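Local coordinates for p-47 protein (Clostridium botulinum, PDB 6EKT) that may belong to a progenitor toxin complex that protects botulinum neurotoxin in the host gut, and has the fold of tubular lipid-binding proteins, at residues M251-S254 with R255-S258; L161-N164 with A165-N169; Y31-K35 with R36-K40; A225-D228 with G229-G233. All coordinates share one frame; numbering follows the deposited sequence.

All four contacts are local, each formed within one continuous run of chain, and they are strung along an elongated molecule with a radius of gyration of 30 Å. Interactions 3 and 4 lie at its middle, their centres about 14 Å apart, and they touch: Leu232 CD1 packs 3.6 Å from Cys33 N, setting the short 3-10 turn against strand 29-34. Interaction 2 sits toward one end, its centre about 26 Å from that of interaction 3. Interaction 1 lies on the other side of the chain's centre, with about 55 Å between the centres of interactions 1 and 2. Its nearest atoms are about 11 Å from interaction 3.

Interaction 1 (M251-S254 with R255-S258); sequences MVLS and RLSS
Val252 O takes two backbone N-H groups, those of Arg255 and Leu256, near the C-terminal end of helix 244-252. Leu256 N, 2.9 Å from Val252 O, approaches nearly along the C=O axis, whereas Arg255 N comes from above the carbonyl plane, so the two donors divide one acceptor. Leu256 turns its CG between its own N and carbonyl carbon (chi1 71°), and this rotation, with chi2, turns CD2 toward the end of the helix, 4.2 Å from Val252 CG1 and 4.5 Å from Leu253 CD1. Phe397, Phe269 and Met308 also border this apolar cluster. The Arg255 chain follows a different course: chi1 (-63°) sets its CG beside the backbone N and 3.6 Å from Met251 O, and the bend at chi2 (-68°) brings CD to 3.6 Å from Ser254 O. Beyond these methylenes the guanidinium leads away, and its NE donates to Glu398 O. One face of that group has Ser258 CB 3.9 Å above it, offset toward the rim. Ser258 OG gives a hydrogen bond of 2.9 Å to Arg255 O, which also accepts from Ser258 N. The backbone bond closes the type I beta turn from Arg255 to Ser258, and the hydroxyl adds a second donor to the same oxygen of that turn.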
# COMPACT_ATOMS: atom_id res chain seq x y z
N MET A 251 -6.39 11.57 1.81
CA MET A 251 -7.44 11.10 2.69
C MET A 251 -7.78 12.08 3.81
O MET A 251 -8.96 12.23 4.20
CB MET A 251 -7.10 9.69 3.17
CG MET A 251 -7.14 8.76 1.97
SD MET A 251 -6.01 7.39 2.03
CE MET A 251 -7.15 6.21 2.74
N VAL A 252 -6.77 12.78 4.31
CA VAL A 252 -6.98 13.71 5.42
C VAL A 252 -7.33 15.13 4.95
O VAL A 252 -8.27 15.72 5.48
CB VAL A 252 -5.78 13.72 6.39
CG1 VAL A 252 -5.95 14.77 7.49
CG2 VAL A 252 -5.62 12.35 7.04
N LEU A 253 -6.58 15.67 3.98
CA LEU A 253 -6.70 17.10 3.60
C LEU A 253 -8.14 17.51 3.25
O LEU A 253 -8.56 18.58 3.66
CB LEU A 253 -5.74 17.48 2.45
CG LEU A 253 -5.49 18.98 2.17
CD1 LEU A 253 -4.72 19.62 3.33
CD2 LEU A 253 -4.75 19.20 0.85
N SER A 254 -8.88 16.65 2.55
CA SER A 254 -10.26 16.97 2.13
C SER A 254 -11.35 16.57 3.13
O SER A 254 -12.56 16.71 2.83
CB SER A 254 -10.55 16.35 0.77
OG SER A 254 -10.67 14.95 0.91
N ARG A 255 -10.95 16.10 4.32
CA ARG A 255 -11.91 15.70 5.35
C ARG A 255 -11.70 16.39 6.71
O ARG A 255 -12.64 16.43 7.48
CB ARG A 255 -11.90 14.19 5.56
CG ARG A 255 -12.33 13.38 4.33
CD ARG A 255 -13.81 13.58 4.00
NE ARG A 255 -14.67 13.32 5.15
CZ ARG A 255 -15.96 13.66 5.23
NH1 ARG A 255 -16.56 14.27 4.22
NH2 ARG A 255 -16.65 13.39 6.33
N LEU A 256 -10.50 16.89 6.99
CA LEU A 256 -10.20 17.48 8.32
C LEU A 256 -11.11 18.67 8.67
O LEU A 256 -11.34 18.93 9.85
CB LEU A 256 -8.73 17.90 8.45
CG LEU A 256 -8.21 19.12 7.67
CD1 LEU A 256 -8.33 20.45 8.45
CD2 LEU A 256 -6.76 18.89 7.25
N SER A 257 -11.62 19.36 7.64
CA SER A 257 -12.46 20.56 7.84
C SER A 257 -13.96 20.30 7.70
O SER A 257 -14.76 21.25 7.69
CB SER A 257 -12.02 21.67 6.89
OG SER A 257 -12.35 21.36 5.54
N SER A 258 -14.35 19.03 7.63
CA SER A 258 -15.78 18.63 7.51
C SER A 258 -16.72 19.16 8.61
O SER A 258 -17.91 19.29 8.36
CB SER A 258 -15.93 17.12 7.37
OG SER A 258 -15.33 16.47 8.47

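Interaction 2 (L161-N164 with A165-N169); sequences LLIN and AFIQN
Leu161 O receives the N-H of Ala165 at 2.9 Å, the donor tilted 31° from the carbonyl plane, in a bond of the i to i+4 ladder of helix 152-168. The straightest of the four such bonds between these segments runs from Ile167 N to Ile163 O, with an N-H...O angle of 175°. On the apolar side, Leu162 and Phe166 are one turn apart and their side chains cross at a slant: Leu162 CG lies 3.8 Å from Phe166 CE1, and Leu162 CD2 is equally close to Phe166 CD1. Leu162 O stands at the edge of the same ring, near its plane, 3.2 Å from Phe166 CD1. Phe53 meets this ring edge-to-face. Ile163 and Ile167 instead lie side by side and point the same way. Ile163 CG2, on the branch anti to its N, comes 3.6 Å from Ile167 CD1. At the helix end Asn169 ND2 reaches back 2.8 Å to Ala165 O, with the acceptor only 1° out of the amide plane, and it also donates to Leu54 O. The side-chain amide therefore supplies a well-aligned donor to Ala165 O, whose backbone bond from Asn169 N is weak, and ties the last helical turn to strand 52-57.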
# COMPACT_ATOMS: atom_id res chain seq x y z
N LEU A 161 18.47 -29.87 -21.09
CA LEU A 161 17.22 -30.08 -21.85
C LEU A 161 16.00 -29.44 -21.19
O LEU A 161 15.06 -29.06 -21.89
CB LEU A 161 16.98 -31.57 -22.13
CG LEU A 161 17.94 -32.21 -23.14
CD1 LEU A 161 17.85 -33.72 -23.10
CD2 LEU A 161 17.62 -31.70 -24.54
N LEU A 162 16.01 -29.35 -19.86
CA LEU A 162 14.94 -28.63 -19.14
C LEU A 162 14.87 -27.17 -19.56
O LEU A 162 13.80 -26.65 -19.82
CB LEU A 162 15.08 -28.73 -17.61
CG LEU A 162 13.94 -28.02 -16.83
CD1 LEU A 162 13.41 -28.84 -15.67
CD2 LEU A 162 14.34 -26.62 -16.37
N ILE A 163 16.02 -26.52 -19.62
CA ILE A 163 16.08 -25.12 -20.00
C ILE A 163 15.64 -24.97 -21.46
O ILE A 163 14.85 -24.07 -21.78
CB ILE A 163 17.47 -24.54 -19.74
CG1 ILE A 163 17.76 -24.59 -18.24
CG2 ILE A 163 17.58 -23.11 -20.26
CD1 ILE A 163 19.16 -24.14 -17.85
N ASN A 164 16.13 -25.87 -22.32
CA ASN A 164 15.73 -25.88 -23.73
C ASN A 164 14.22 -25.90 -23.83
O ASN A 164 13.64 -25.08 -24.54
CB ASN A 164 16.27 -27.11 -24.46
CG ASN A 164 17.68 -26.93 -24.99
OD1 ASN A 164 18.45 -27.88 -24.99
ND2 ASN A 164 18.01 -25.73 -25.46
N ALA A 165 13.61 -26.83 -23.09
CA ALA A 165 12.17 -27.02 -23.13
C ALA A 165 11.39 -25.80 -22.59
O ALA A 165 10.41 -25.36 -23.20
CB ALA A 165 11.78 -28.31 -22.42
N PHE A 166 11.85 -25.23 -21.48
CA PHE A 166 11.19 -24.04 -20.93
C PHE A 166 11.20 -22.87 -21.90
O PHE A 166 10.14 -22.33 -22.24
CB PHE A 166 11.76 -23.64 -19.55
CG PHE A 166 11.10 -24.36 -18.40
CD1 PHE A 166 11.17 -25.75 -18.29
CD2 PHE A 166 10.41 -23.65 -17.42
CE1 PHE A 166 10.55 -26.42 -17.23
CE2 PHE A 166 9.78 -24.31 -16.37
CZ PHE A 166 9.86 -25.69 -16.27
N ILE A 167 12.39 -22.51 -22.39
CA ILE A 167 12.53 -21.37 -23.31
C ILE A 167 11.71 -21.60 -24.59
O ILE A 167 10.96 -20.71 -25.00
CB ILE A 167 14.00 -20.99 -23.59
CG1 ILE A 167 14.62 -20.36 -22.33
CG2 ILE A 167 14.11 -20.01 -24.77
CD1 ILE A 167 16.13 -20.47 -22.25
N GLN A 168 11.79 -22.80 -25.17
CA GLN A 168 11.04 -23.07 -26.39
C GLN A 168 9.51 -23.04 -26.19
O GLN A 168 8.78 -22.74 -27.13
CB GLN A 168 11.50 -24.36 -27.07
CG GLN A 168 11.12 -24.43 -28.54
CD GLN A 168 11.16 -25.83 -29.07
OE1 GLN A 168 10.29 -26.64 -28.77
NE2 GLN A 168 12.19 -26.14 -29.85
N ASN A 169 9.04 -23.31 -24.98
CA ASN A 169 7.60 -23.37 -24.67
C ASN A 169 7.09 -22.16 -23.87
O ASN A 169 6.02 -22.22 -23.25
CB ASN A 169 7.29 -24.65 -23.91
CG ASN A 169 7.32 -25.87 -24.78
OD1 ASN A 169 6.33 -26.21 -25.42
ND2 ASN A 169 8.46 -26.56 -24.79

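Interaction 3 (Y31-K35 with R36-K40); sequences YGCSK and RVVNK
A strand-to-helix junction with an N-cap serine is formed where strand 29-34 ends and helix 35-49 begins; the short axes of strand 31-34 and helix 36-40 run at 66° to each other in their N-to-C directions, 6.8 Å apart at their closest. Ser34 occupies the N-cap. Its OG, swung anti to the backbone N (chi1 166°), stands beside the first turn and accepts from Arg36 N in a weak and bent capping bond of 3.3 Å. The same hydroxyl has a further hydrogen bond with Asp206 OD2, so the cap is linked to the loop just before strand 208-214. The main chain adds to it: Ser34 O takes Val38 N at 3.3 Å and, more weakly, Val37 N. One residue further along, Asn39 N gives Lys35 O a bond of 2.7 Å. The Asn39 amide continues past this carbonyl, and its OD1 accepts from Ile73 N on the neighbouring strand 72-74. The Lys35 and Asn39 side chains lie askew to one another, Lys35 CD coming 4.0 Å from Asn39 ND2, while Lys35 NZ makes a long, weak ion pair with Asp206. Cys33 points its side chain toward the helix. With Cys33 SG anti to its own N (chi1 -174°), the sulfur rests against both valines, 3.9 Å from Val37 CB and 4.0 Å from Val38 CG2. Trp413 also touches Cys33, and Phe177 touches Val38. A serine N-cap followed by i to i+4 backbone bonds, with a strand side chain packed against the first turn, is the arrangement of a capped helix start leaving the end of an inner strand of an antiparallel sheet.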
# COMPACT_ATOMS: atom_id res chain seq x y z
N TYR A 31 1.99 -2.90 -2.45
CA TYR A 31 0.89 -3.86 -2.55
C TYR A 31 1.41 -5.25 -2.27
O TYR A 31 2.46 -5.62 -2.76
CB TYR A 31 0.32 -3.84 -3.97
CG TYR A 31 -0.10 -2.46 -4.45
CD1 TYR A 31 0.83 -1.58 -5.02
CD2 TYR A 31 -1.45 -2.05 -4.38
CE1 TYR A 31 0.45 -0.33 -5.48
CE2 TYR A 31 -1.85 -0.78 -4.84
CZ TYR A 31 -0.90 0.06 -5.39
OH TYR A 31 -1.26 1.30 -5.84
N GLY A 32 0.66 -6.02 -1.48
CA GLY A 32 1.08 -7.41 -1.18
C GLY A 32 0.01 -8.48 -1.28
O GLY A 32 -1.18 -8.22 -1.02
N CYS A 33 0.43 -9.69 -1.65
CA CYS A 33 -0.46 -10.86 -1.68
C CYS A 33 0.27 -12.09 -1.18
O CYS A 33 1.46 -12.29 -1.47
CB CYS A 33 -1.02 -11.13 -3.09
SG CYS A 33 -2.26 -12.46 -3.18
N SER A 34 -0.45 -12.89 -0.40
CA SER A 34 0.03 -14.16 0.15
C SER A 34 0.29 -15.16 -0.98
O SER A 34 -0.49 -15.24 -1.94
CB SER A 34 -1.04 -14.69 1.12
OG SER A 34 -0.82 -16.05 1.47
N LYS A 35 1.41 -15.88 -0.90
CA LYS A 35 1.72 -16.89 -1.90
C LYS A 35 0.74 -18.07 -1.85
O LYS A 35 0.50 -18.72 -2.87
CB LYS A 35 3.17 -17.37 -1.81
CG LYS A 35 3.47 -18.24 -0.61
CD LYS A 35 4.48 -19.32 -0.95
CE LYS A 35 4.91 -20.10 0.29
NZ LYS A 35 3.81 -20.97 0.79
N ARG A 36 0.21 -18.34 -0.65
CA ARG A 36 -0.85 -19.34 -0.47
C ARG A 36 -2.04 -19.06 -1.42
O ARG A 36 -2.57 -19.97 -2.06
CB ARG A 36 -1.30 -19.41 1.00
CG ARG A 36 -2.19 -20.60 1.35
CD ARG A 36 -2.26 -20.89 2.84
NE ARG A 36 -2.79 -19.75 3.60
CZ ARG A 36 -4.08 -19.49 3.84
NH1 ARG A 36 -4.40 -18.41 4.53
NH2 ARG A 36 -5.06 -20.28 3.40
N VAL A 37 -2.41 -17.78 -1.54
CA VAL A 37 -3.47 -17.36 -2.46
C VAL A 37 -3.04 -17.55 -3.91
O VAL A 37 -3.79 -18.13 -4.70
CB VAL A 37 -3.89 -15.88 -2.20
CG1 VAL A 37 -4.93 -15.42 -3.22
CG2 VAL A 37 -4.42 -15.73 -0.79
N VAL A 38 -1.83 -17.09 -4.26
CA VAL A 38 -1.34 -17.20 -5.63
C VAL A 38 -1.24 -18.67 -6.07
O VAL A 38 -1.61 -19.01 -7.19
CB VAL A 38 0.01 -16.46 -5.85
CG1 VAL A 38 0.52 -16.64 -7.26
CG2 VAL A 38 -0.18 -14.96 -5.58
N ASN A 39 -0.75 -19.52 -5.17
CA ASN A 39 -0.54 -20.94 -5.42
C ASN A 39 -1.82 -21.65 -5.81
O ASN A 39 -1.80 -22.55 -6.67
CB ASN A 39 0.13 -21.61 -4.22
CG ASN A 39 1.66 -21.59 -4.33
OD1 ASN A 39 2.21 -21.40 -5.41
ND2 ASN A 39 2.33 -21.81 -3.21
N LYS A 40 -2.92 -21.22 -5.20
CA LYS A 40 -4.26 -21.75 -5.52
C LYS A 40 -4.59 -21.52 -6.99
O LYS A 40 -5.00 -22.45 -7.68
CB LYS A 40 -5.32 -21.12 -4.62
CG LYS A 40 -5.57 -21.91 -3.33
CD LYS A 40 -6.71 -21.34 -2.49
CE LYS A 40 -6.49 -21.70 -1.02
NZ LYS A 40 -7.69 -21.46 -0.17

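Interaction 4 (A225-D228 with G229-G233); sequences ANVD and GNILG
Asp228 sets its CG anti to the backbone N (chi1 -168°), which carries the carboxylate forward over the turn that follows, and Asn230 places CG beside its own N, so that its amide rises alongside. Asp228 OD1 then accepts from Asn230 N at 3.0 Å, on the anti side and 34° out of the carboxylate plane. The bond spans two residues, as in an Asx turn, and puts the aspartate at the start of the 3-10 segment 229-231. The carboxylate and amide planes are 60° apart, with Asp228 OD1 3.3 Å from Asn230 CB. A water joins their ends: it donates to Asp228 OD2 at 2.8 Å and accepts from Asn230 ND2 at the same distance. OD2 also receives Asn23 N, which gives this carboxylate oxygen a second, protein-borne donor. In the main chain Ile231 N reaches Asp228 O at 3.2 Å, though the donor sits above the carbonyl plane. Ile231 CG1 lies against Asp228 O at 3.2 Å, and Ile231 CD1 is loosely packed, 4.4 Å from Val227 CG2. Together Val227 and Ile231 pack on Phe210 and Val30, so the turn, part of the loop that joins strands 208-214 and 238-242, lies against strands 208-214 and 29-34.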
# COMPACT_ATOMS: atom_id res chain seq x y z
N ALA A 225 14.98 -2.45 -2.30
CA ALA A 225 13.81 -3.31 -2.40
C ALA A 225 13.36 -3.74 -0.99
O ALA A 225 12.82 -4.83 -0.81
CB ALA A 225 14.14 -4.52 -3.27
N ASN A 226 13.55 -2.86 -0.01
CA ASN A 226 13.10 -3.13 1.37
C ASN A 226 11.58 -3.03 1.45
O ASN A 226 10.97 -2.13 0.84
CB ASN A 226 13.76 -2.15 2.35
CG ASN A 226 15.27 -2.37 2.50
OD1 ASN A 226 16.03 -1.41 2.68
ND2 ASN A 226 15.70 -3.61 2.43
N VAL A 227 10.96 -4.00 2.13
CA VAL A 227 9.52 -4.03 2.29
C VAL A 227 9.12 -4.43 3.72
O VAL A 227 9.82 -5.21 4.39
CB VAL A 227 8.86 -4.92 1.19
CG1 VAL A 227 9.32 -6.37 1.25
CG2 VAL A 227 7.33 -4.80 1.21
N ASP A 228 8.01 -3.86 4.19
CA ASP A 228 7.53 -4.12 5.53
C ASP A 228 6.60 -5.33 5.47
O ASP A 228 5.49 -5.22 4.94
CB ASP A 228 6.80 -2.88 6.08
CG ASP A 228 6.52 -2.97 7.57
OD1 ASP A 228 6.44 -4.10 8.12
OD2 ASP A 228 6.40 -1.90 8.22
N GLY A 229 7.06 -6.47 5.97
CA GLY A 229 6.23 -7.70 6.05
C GLY A 229 4.93 -7.56 6.84
O GLY A 229 3.99 -8.32 6.61
N ASN A 230 4.87 -6.58 7.74
CA ASN A 230 3.65 -6.32 8.54
C ASN A 230 2.47 -5.84 7.70
O ASN A 230 1.34 -5.81 8.19
CB ASN A 230 3.94 -5.39 9.75
CG ASN A 230 4.79 -6.09 10.82
OD1 ASN A 230 4.58 -7.26 11.12
ND2 ASN A 230 5.78 -5.37 11.38
N ILE A 231 2.72 -5.49 6.43
CA ILE A 231 1.64 -5.20 5.48
C ILE A 231 0.69 -6.38 5.39
O ILE A 231 -0.53 -6.20 5.31
CB ILE A 231 2.17 -4.81 4.09
CG1 ILE A 231 2.94 -3.49 4.18
CG2 ILE A 231 1.03 -4.72 3.06
CD1 ILE A 231 3.70 -3.12 2.92
N LEU A 232 1.24 -7.59 5.45
CA LEU A 232 0.40 -8.78 5.48
C LEU A 232 0.32 -9.39 6.88
O LEU A 232 0.13 -10.61 7.04
CB LEU A 232 0.80 -9.80 4.39
CG LEU A 232 0.58 -9.27 2.95
CD1 LEU A 232 1.15 -10.15 1.87
CD2 LEU A 232 -0.90 -9.07 2.67
N GLY A 233 0.41 -8.52 7.90
CA GLY A 233 0.22 -8.91 9.31
C GLY A 233 -1.20 -9.43 9.59
O GLY A 233 -2.08 -9.31 8.72
O HOH W 1 6.19 -2.66 10.91